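PDB 2BB3: cobalamin biosynthesis precorrin-6Y methylase (CbiE) from Archaeoglobus fulgidus, which binds S-adenosyl-L-homocysteine and probably acts as an S-adenosyl-L-methionine-dependent methyltransferase on a precorrin intermediate in cobalamin biosynthesis. Local coordinates for residues S124-A129 against L164-S169; V182-L187 against E192-G197. All coordinates share one frame; numbering follows the deposited sequence.

Contact 1: S124-A129 against L164-S169. With SAH (S-adenosyl-L-homocysteine), chain C.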
loop_
_atom_site.group_PDB
_atom_site.type_symbol
_atom_site.label_atom_id
_atom_site.label_comp_id
_atom_site.label_asym_id
_atom_site.label_seq_id
_atom_site.Cartn_x
_atom_site.Cartn_y
_atom_site.Cartn_z
ATOM N N SER A 124 -4.062 1.842 -3.093
ATOM C CA SER A 124 -3.490 2.008 -4.422
ATOM C C SER A 124 -3.815 0.889 -5.386
ATOM O O SER A 124 -4.239 -0.192 -4.982
ATOM C CB SER A 124 -1.966 2.149 -4.330
ATOM O OG SER A 124 -1.378 0.955 -3.868
ATOM N N SER A 125 -3.595 1.154 -6.670
ATOM C CA SER A 125 -3.861 0.159 -7.692
ATOM C C SER A 125 -2.868 -0.971 -7.450
ATOM O O SER A 125 -3.108 -2.132 -7.818
ATOM C CB SER A 125 -3.687 0.765 -9.092
ATOM O OG SER A 125 -2.403 1.335 -9.260
ATOM N N VAL A 126 -1.748 -0.625 -6.832
ATOM C CA VAL A 126 -0.745 -1.615 -6.501
ATOM C C VAL A 126 -1.341 -2.615 -5.517
ATOM O O VAL A 126 -1.200 -3.824 -5.691
ATOM C CB VAL A 126 0.531 -0.967 -5.899
ATOM C CG1 VAL A 126 1.358 -2.049 -5.131
ATOM C CG2 VAL A 126 1.374 -0.365 -7.028
ATOM N N GLN A 127 -2.021 -2.119 -4.494
ATOM C CA GLN A 127 -2.643 -3.008 -3.518
ATOM C C GLN A 127 -3.744 -3.859 -4.122
ATOM O O GLN A 127 -3.872 -5.051 -3.805
ATOM C CB GLN A 127 -3.233 -2.202 -2.359
ATOM C CG GLN A 127 -2.211 -1.726 -1.357
ATOM C CD GLN A 127 -2.782 -0.689 -0.438
ATOM O OE1 GLN A 127 -2.864 0.486 -0.799
ATOM N NE2 GLN A 127 -3.214 -1.116 0.754
ATOM N N VAL A 128 -4.552 -3.248 -4.983
ATOM C CA VAL A 128 -5.636 -3.997 -5.607
ATOM C C VAL A 128 -5.059 -5.127 -6.467
ATOM O O VAL A 128 -5.557 -6.249 -6.410
ATOM C CB VAL A 128 -6.543 -3.049 -6.437
ATOM C CG1 VAL A 128 -7.550 -3.833 -7.248
ATOM C CG2 VAL A 128 -7.270 -2.091 -5.491
ATOM N N ALA A 129 -3.994 -4.845 -7.225
ATOM C CA ALA A 129 -3.364 -5.871 -8.073
ATOM C C ALA A 129 -2.771 -7.010 -7.227
ATOM O O ALA A 129 -2.948 -8.192 -7.526
ATOM C CB ALA A 129 -2.250 -5.239 -8.962
ATOM N N LEU A 164 6.349 -5.231 -10.302
ATOM C CA LEU A 164 4.970 -4.781 -10.400
ATOM C C LEU A 164 5.190 -3.398 -11.023
ATOM O O LEU A 164 5.591 -2.452 -10.346
ATOM C CB LEU A 164 4.318 -4.682 -9.016
ATOM C CG LEU A 164 2.792 -4.852 -9.043
ATOM C CD1 LEU A 164 2.444 -6.243 -9.561
ATOM C CD2 LEU A 164 2.201 -4.649 -7.661
ATOM N N ILE A 165 4.949 -3.294 -12.324
ATOM C CA ILE A 165 5.181 -2.051 -13.045
ATOM C C ILE A 165 3.915 -1.239 -13.266
ATOM O O ILE A 165 2.934 -1.749 -13.780
ATOM C CB ILE A 165 5.803 -2.351 -14.436
ATOM C CG1 ILE A 165 7.050 -3.222 -14.275
ATOM C CG2 ILE A 165 6.146 -1.053 -15.156
ATOM C CD1 ILE A 165 7.494 -3.897 -15.588
ATOM N N LEU A 166 3.931 0.019 -12.856
ATOM C CA LEU A 166 2.777 0.870 -13.101
ATOM C C LEU A 166 3.022 1.412 -14.501
ATOM O O LEU A 166 3.909 2.242 -14.700
ATOM C CB LEU A 166 2.693 2.002 -12.072
ATOM C CG LEU A 166 2.571 1.541 -10.612
ATOM C CD1 LEU A 166 1.805 2.554 -9.825
ATOM C CD2 LEU A 166 1.843 0.230 -10.532
ATOM N N ALA A 167 2.258 0.932 -15.476
ATOM C CA ALA A 167 2.475 1.373 -16.838
ATOM C C ALA A 167 1.270 2.014 -17.496
ATOM O O ALA A 167 0.157 1.989 -16.978
ATOM C CB ALA A 167 2.940 0.178 -17.687
ATOM N N ASP A 168 1.521 2.634 -18.638
ATOM C CA ASP A 168 0.451 3.221 -19.417
ATOM C C ASP A 168 0.642 2.560 -20.768
ATOM O O ASP A 168 1.571 1.784 -20.910
ATOM C CB ASP A 168 0.542 4.752 -19.493
ATOM C CG ASP A 168 1.817 5.243 -20.120
ATOM O OD1 ASP A 168 2.476 4.474 -20.850
ATOM O OD2 ASP A 168 2.147 6.428 -19.897
ATOM N N SER A 169 -0.214 2.867 -21.739
ATOM C CA SER A 169 -0.175 2.239 -23.054
ATOM C C SER A 169 1.120 2.395 -23.841
ATOM O O SER A 169 1.334 1.695 -24.832
ATOM C CB SER A 169 -1.361 2.733 -23.907
ATOM O OG SER A 169 -1.313 4.140 -24.133
HETATM N N SAH C . -1.487 7.035 -7.020
HETATM C CA SAH C . -1.942 5.963 -7.811
HETATM C CB SAH C . -1.053 5.746 -9.034
HETATM C CG SAH C . -0.786 6.822 -10.077
HETATM S SD SAH C . 0.517 6.582 -11.255
HETATM C C SAH C . -2.102 4.781 -6.926
HETATM O O SAH C . -2.683 3.937 -7.482
HETATM O OXT SAH C . -1.643 4.742 -5.817
HETATM C "C5'" SAH C . -0.706 6.030 -12.409
HETATM C "C4'" SAH C . -0.592 4.571 -12.810
HETATM O "O4'" SAH C . -1.141 3.695 -11.906
HETATM C "C3'" SAH C . -1.111 4.202 -14.166
HETATM O "O3'" SAH C . -0.262 4.493 -15.194
HETATM C "C2'" SAH C . -1.315 2.742 -13.982
HETATM O "O2'" SAH C . -0.204 2.019 -14.295
HETATM C "C1'" SAH C . -1.597 2.584 -12.532
HETATM N N9 SAH C . -3.019 2.520 -12.292
HETATM C C8 SAH C . -3.722 3.451 -11.722
HETATM N N7 SAH C . -4.952 3.100 -11.587
HETATM C C5 SAH C . -5.067 1.922 -12.068
HETATM C C6 SAH C . -6.132 1.091 -12.167
HETATM N N6 SAH C . -7.314 1.401 -11.776
HETATM N N1 SAH C . -5.943 -0.097 -12.703
HETATM C C2 SAH C . -4.733 -0.456 -13.141
HETATM N N3 SAH C . -3.716 0.366 -13.024
HETATM C C4 SAH C . -3.867 1.542 -12.510
#

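Contact 2: V182-L187 against E192-G197. With SAH (S-adenosyl-L-homocysteine), chain C.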
loop_
_atom_site.group_PDB
_atom_site.type_symbol
_atom_site.label_atom_id
_atom_site.label_comp_id
_atom_site.label_asym_id
_atom_site.label_seq_id
_atom_site.Cartn_x
_atom_site.Cartn_y
_atom_site.Cartn_z
ATOM N N VAL A 182 1.727 -10.538 -16.740
ATOM C CA VAL A 182 0.311 -10.529 -16.426
ATOM C C VAL A 182 -0.047 -9.042 -16.444
ATOM O O VAL A 182 0.607 -8.231 -15.791
ATOM C CB VAL A 182 0.009 -11.132 -15.026
ATOM C CG1 VAL A 182 -1.477 -11.021 -14.716
ATOM C CG2 VAL A 182 0.442 -12.595 -14.971
ATOM N N LEU A 183 -1.078 -8.697 -17.212
ATOM C CA LEU A 183 -1.535 -7.324 -17.354
ATOM C C LEU A 183 -2.820 -7.150 -16.561
ATOM O O LEU A 183 -3.802 -7.848 -16.819
ATOM C CB LEU A 183 -1.815 -7.007 -18.832
ATOM C CG LEU A 183 -0.679 -7.235 -19.837
ATOM C CD1 LEU A 183 -1.107 -6.868 -21.262
ATOM C CD2 LEU A 183 0.516 -6.413 -19.441
ATOM N N LEU A 184 -2.812 -6.234 -15.591
ATOM C CA LEU A 184 -4.020 -5.965 -14.820
ATOM C C LEU A 184 -4.460 -4.574 -15.278
ATOM O O LEU A 184 -3.850 -3.567 -14.949
ATOM C CB LEU A 184 -3.748 -6.055 -13.309
ATOM C CG LEU A 184 -3.200 -7.450 -12.969
ATOM C CD1 LEU A 184 -1.689 -7.370 -12.826
ATOM C CD2 LEU A 184 -3.829 -8.007 -11.704
ATOM N N GLU A 185 -5.517 -4.555 -16.083
ATOM C CA GLU A 185 -6.038 -3.343 -16.682
ATOM C C GLU A 185 -7.311 -2.810 -16.079
ATOM O O GLU A 185 -8.266 -3.557 -15.815
ATOM C CB GLU A 185 -6.288 -3.589 -18.177
ATOM C CG GLU A 185 -5.081 -4.140 -18.894
ATOM C CD GLU A 185 -5.383 -4.558 -20.322
ATOM O OE1 GLU A 185 -6.291 -5.399 -20.521
ATOM O OE2 GLU A 185 -4.715 -4.047 -21.246
ATOM N N ASN A 186 -7.318 -1.501 -15.867
ATOM C CA ASN A 186 -8.493 -0.816 -15.353
ATOM C C ASN A 186 -9.096 -1.487 -14.122
ATOM O O ASN A 186 -10.305 -1.707 -14.062
ATOM C CB ASN A 186 -9.527 -0.745 -16.481
ATOM C CG ASN A 186 -8.888 -0.430 -17.827
ATOM O OD1 ASN A 186 -8.057 0.477 -17.936
ATOM N ND2 ASN A 186 -9.272 -1.177 -18.856
ATOM N N LEU A 187 -8.260 -1.809 -13.140
ATOM C CA LEU A 187 -8.747 -2.445 -11.929
ATOM C C LEU A 187 -9.884 -1.624 -11.333
ATOM O O LEU A 187 -9.783 -0.402 -11.184
ATOM C CB LEU A 187 -7.609 -2.600 -10.917
ATOM C CG LEU A 187 -6.535 -3.576 -11.395
ATOM C CD1 LEU A 187 -5.377 -3.647 -10.400
ATOM C CD2 LEU A 187 -7.151 -4.970 -11.574
ATOM N N GLU A 192 -12.382 -3.371 -16.617
ATOM C CA GLU A 192 -11.368 -4.183 -15.957
ATOM C C GLU A 192 -11.077 -5.493 -16.683
ATOM O O GLU A 192 -11.989 -6.245 -17.006
ATOM C CB GLU A 192 -11.800 -4.506 -14.518
ATOM C CG GLU A 192 -10.806 -5.403 -13.791
ATOM C CD GLU A 192 -11.273 -5.806 -12.408
ATOM O OE1 GLU A 192 -11.465 -7.018 -12.182
ATOM O OE2 GLU A 192 -11.457 -4.923 -11.540
ATOM N N ARG A 193 -9.803 -5.764 -16.923
ATOM C CA ARG A 193 -9.373 -6.983 -17.595
ATOM C C ARG A 193 -8.067 -7.493 -17.026
ATOM O O ARG A 193 -7.193 -6.711 -16.672
ATOM C CB ARG A 193 -9.090 -6.743 -19.080
ATOM C CG ARG A 193 -10.253 -6.498 -19.979
ATOM C CD ARG A 193 -9.752 -6.523 -21.436
ATOM N NE ARG A 193 -8.674 -5.559 -21.644
ATOM C CZ ARG A 193 -8.847 -4.245 -21.777
ATOM N NH1 ARG A 193 -7.794 -3.453 -21.949
ATOM N NH2 ARG A 193 -10.067 -3.722 -21.772
ATOM N N ILE A 194 -7.922 -8.810 -16.956
ATOM C CA ILE A 194 -6.662 -9.384 -16.519
ATOM C C ILE A 194 -6.241 -10.285 -17.681
ATOM O O ILE A 194 -6.986 -11.164 -18.082
ATOM C CB ILE A 194 -6.801 -10.196 -15.200
ATOM C CG1 ILE A 194 -7.181 -9.265 -14.037
ATOM C CG2 ILE A 194 -5.477 -10.893 -14.887
ATOM C CD1 ILE A 194 -7.163 -9.975 -12.667
ATOM N N ARG A 195 -5.064 -10.042 -18.243
ATOM C CA ARG A 195 -4.611 -10.833 -19.380
ATOM C C ARG A 195 -3.255 -11.447 -19.101
ATOM O O ARG A 195 -2.503 -10.947 -18.262
ATOM C CB ARG A 195 -4.527 -9.952 -20.638
ATOM C CG ARG A 195 -5.832 -9.210 -20.968
ATOM C CD ARG A 195 -5.532 -7.863 -21.653
ATOM N NE ARG A 195 -4.882 -8.094 -22.926
ATOM C CZ ARG A 195 -4.234 -7.184 -23.633
ATOM N NH1 ARG A 195 -4.122 -5.921 -23.217
ATOM N NH2 ARG A 195 -3.670 -7.569 -24.762
ATOM N N GLU A 196 -2.929 -12.544 -19.779
ATOM C CA GLU A 196 -1.630 -13.185 -19.589
ATOM C C GLU A 196 -1.022 -13.511 -20.948
ATOM O O GLU A 196 -1.731 -13.827 -21.903
ATOM C CB GLU A 196 -1.742 -14.454 -18.734
ATOM C CG GLU A 196 -0.434 -14.785 -18.021
ATOM C CD GLU A 196 -0.595 -15.720 -16.837
ATOM O OE1 GLU A 196 -0.085 -16.855 -16.909
ATOM O OE2 GLU A 196 -1.221 -15.317 -15.835
ATOM N N GLY A 197 0.303 -13.476 -21.009
ATOM C CA GLY A 197 1.009 -13.666 -22.259
ATOM C C GLY A 197 2.468 -13.310 -22.164
ATOM O O GLY A 197 2.996 -13.084 -21.076
HETATM N N SAH C . -1.487 7.035 -7.020
HETATM C CA SAH C . -1.942 5.963 -7.811
HETATM C CB SAH C . -1.053 5.746 -9.034
HETATM C CG SAH C . -0.786 6.822 -10.077
HETATM S SD SAH C . 0.517 6.582 -11.255
HETATM C C SAH C . -2.102 4.781 -6.926
HETATM O O SAH C . -2.683 3.937 -7.482
HETATM O OXT SAH C . -1.643 4.742 -5.817
HETATM C "C5'" SAH C . -0.706 6.030 -12.409
HETATM C "C4'" SAH C . -0.592 4.571 -12.810
HETATM O "O4'" SAH C . -1.141 3.695 -11.906
HETATM C "C3'" SAH C . -1.111 4.202 -14.166
HETATM O "O3'" SAH C . -0.262 4.493 -15.194
HETATM C "C2'" SAH C . -1.315 2.742 -13.982
HETATM O "O2'" SAH C . -0.204 2.019 -14.295
HETATM C "C1'" SAH C . -1.597 2.584 -12.532
HETATM N N9 SAH C . -3.019 2.520 -12.292
HETATM C C8 SAH C . -3.722 3.451 -11.722
HETATM N N7 SAH C . -4.952 3.100 -11.587
HETATM C C5 SAH C . -5.067 1.922 -12.068
HETATM C C6 SAH C . -6.132 1.091 -12.167
HETATM N N6 SAH C . -7.314 1.401 -11.776
HETATM N N1 SAH C . -5.943 -0.097 -12.703
HETATM C C2 SAH C . -4.733 -0.456 -13.141
HETATM N N3 SAH C . -3.716 0.366 -13.024
HETATM C C4 SAH C . -3.867 1.542 -12.510
#

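Contact 1: S124-A129 against L164-S169
Val126 meets Leu164 and Leu166 with its two methyl branches. Branch CG1 touches Leu164 CD2 at 3.7 Å. Branch CG2 touches Leu166 CD2 at 3.6 Å, and the two side chains cross at about a right angle. The valine thus bridges alternate residues of one strand, and no hydrogen bond joins the two segments. On Leu166, CB lies 3.7 Å from SAH O2'. Its CG, placed anti to the carbonyl carbon (chi1 -60°), carries both methyls toward the helix. There CD1 faces two partners, SAH O4' and Val126 CG2, while CD2 rests on Val126 CG2. Leu166 is therefore a wedge between ribose and helix. The ligand also joins the segments through polar atoms. Ser125 N donates an almost straight bond to carboxylate atom SAH O (3.0 Å, 175°), and Ser125 OG donates a second to the same oxygen at 3.2 Å. Further along the ligand, ribose atom SAH O2' lies 2.7 Å from Ala167 O. The start of the helix is closed by a capping box: Gln127 N donates to Ser124 OG, and Ser124 N to Gln127 OE1. The amino end of the helix would probably favour the negative carboxylate there. Helix 125-133 packs against the mixed sheet, with strand 162-167 running between strands 140-144 and 209-213. Ile210 of strand 209-213 packs against Leu164 and Leu166 and also touches Ser125, and Leu137 of the second subunit packs on Val126.

Contact 2: V182-L187 against E192-G197
Val182 to Glu185 pair with Arg193 to Glu196 as the antiparallel arms of a beta hairpin, their axes 4.6 Å apart at 164°. Leu183 with Arg195 and Glu185 with Arg193 are the hydrogen-bonded pairs. Each is joined by two backbone bonds; Glu185 N to Arg193 O measures 2.8 Å. Val182, Leu184, Ile194 and Glu196 share one face of the sheet. There Leu184 CD2 and Ile194 CD1 meet at 4.0 Å, the side chains lying side by side. The other face carries Leu183, Glu185, Arg193 and Arg195. Glu185 reaches between the two arginines. Its OE2 takes a bond from Arg195 NH1 at 2.8 Å. The oxygen lies in the guanidinium plane, but the nitrogen stands above the carboxylate plane. The bends at chi2 and chi3 bring the Arg195 guanidinium back to the neighbouring strand, where Leu183 CD1 sits over one face near its rim, 3.7 Å above the plane. The Arg193 guanidinium plane is turned 88° from the Glu185 carboxylate plane. Its bonds to Glu185 OE1 are weak, and the position of that oxygen is less sure. Glu205 is a second partner for Arg193. An alanine in place of Glu185 would probably leave Arg195 NH1 without its close carboxylate, and the guanidinium held mainly by the bond from NH2 to Glu203 O. Past the strand, Leu187 N donates to SAH N1 at 2.9 Å, and SAH N6 donates to Leu187 O at 3.1 Å. The adenine edge is thus read by backbone N-H and C=O, two bonds that need no particular side chain at Leu187, while the charged groups beside Leu183 join the arms.

From the N terminus, the chain first forms the parallel sheet, ending with strand 116-120. Contact 1 then closes a loop of 34 residues, which holds strand 140-144 and two short helices, and returns strand 162-167 to helix 125-133. Contact 2 opens later and closes a short hairpin connection, with four residues between its segments. The two contacts are in series, neither nested nor crossed. Strands 162-167 and 180-185 follow each other in the chain but flank strand 209-213 in the mixed sheet. Leu187 CD1 packs on Ala129 N at 3.7 Å, joining hairpin end to helix. SAH touches both contacts, and its adenine lies where they meet, near Ser125 and Leu187.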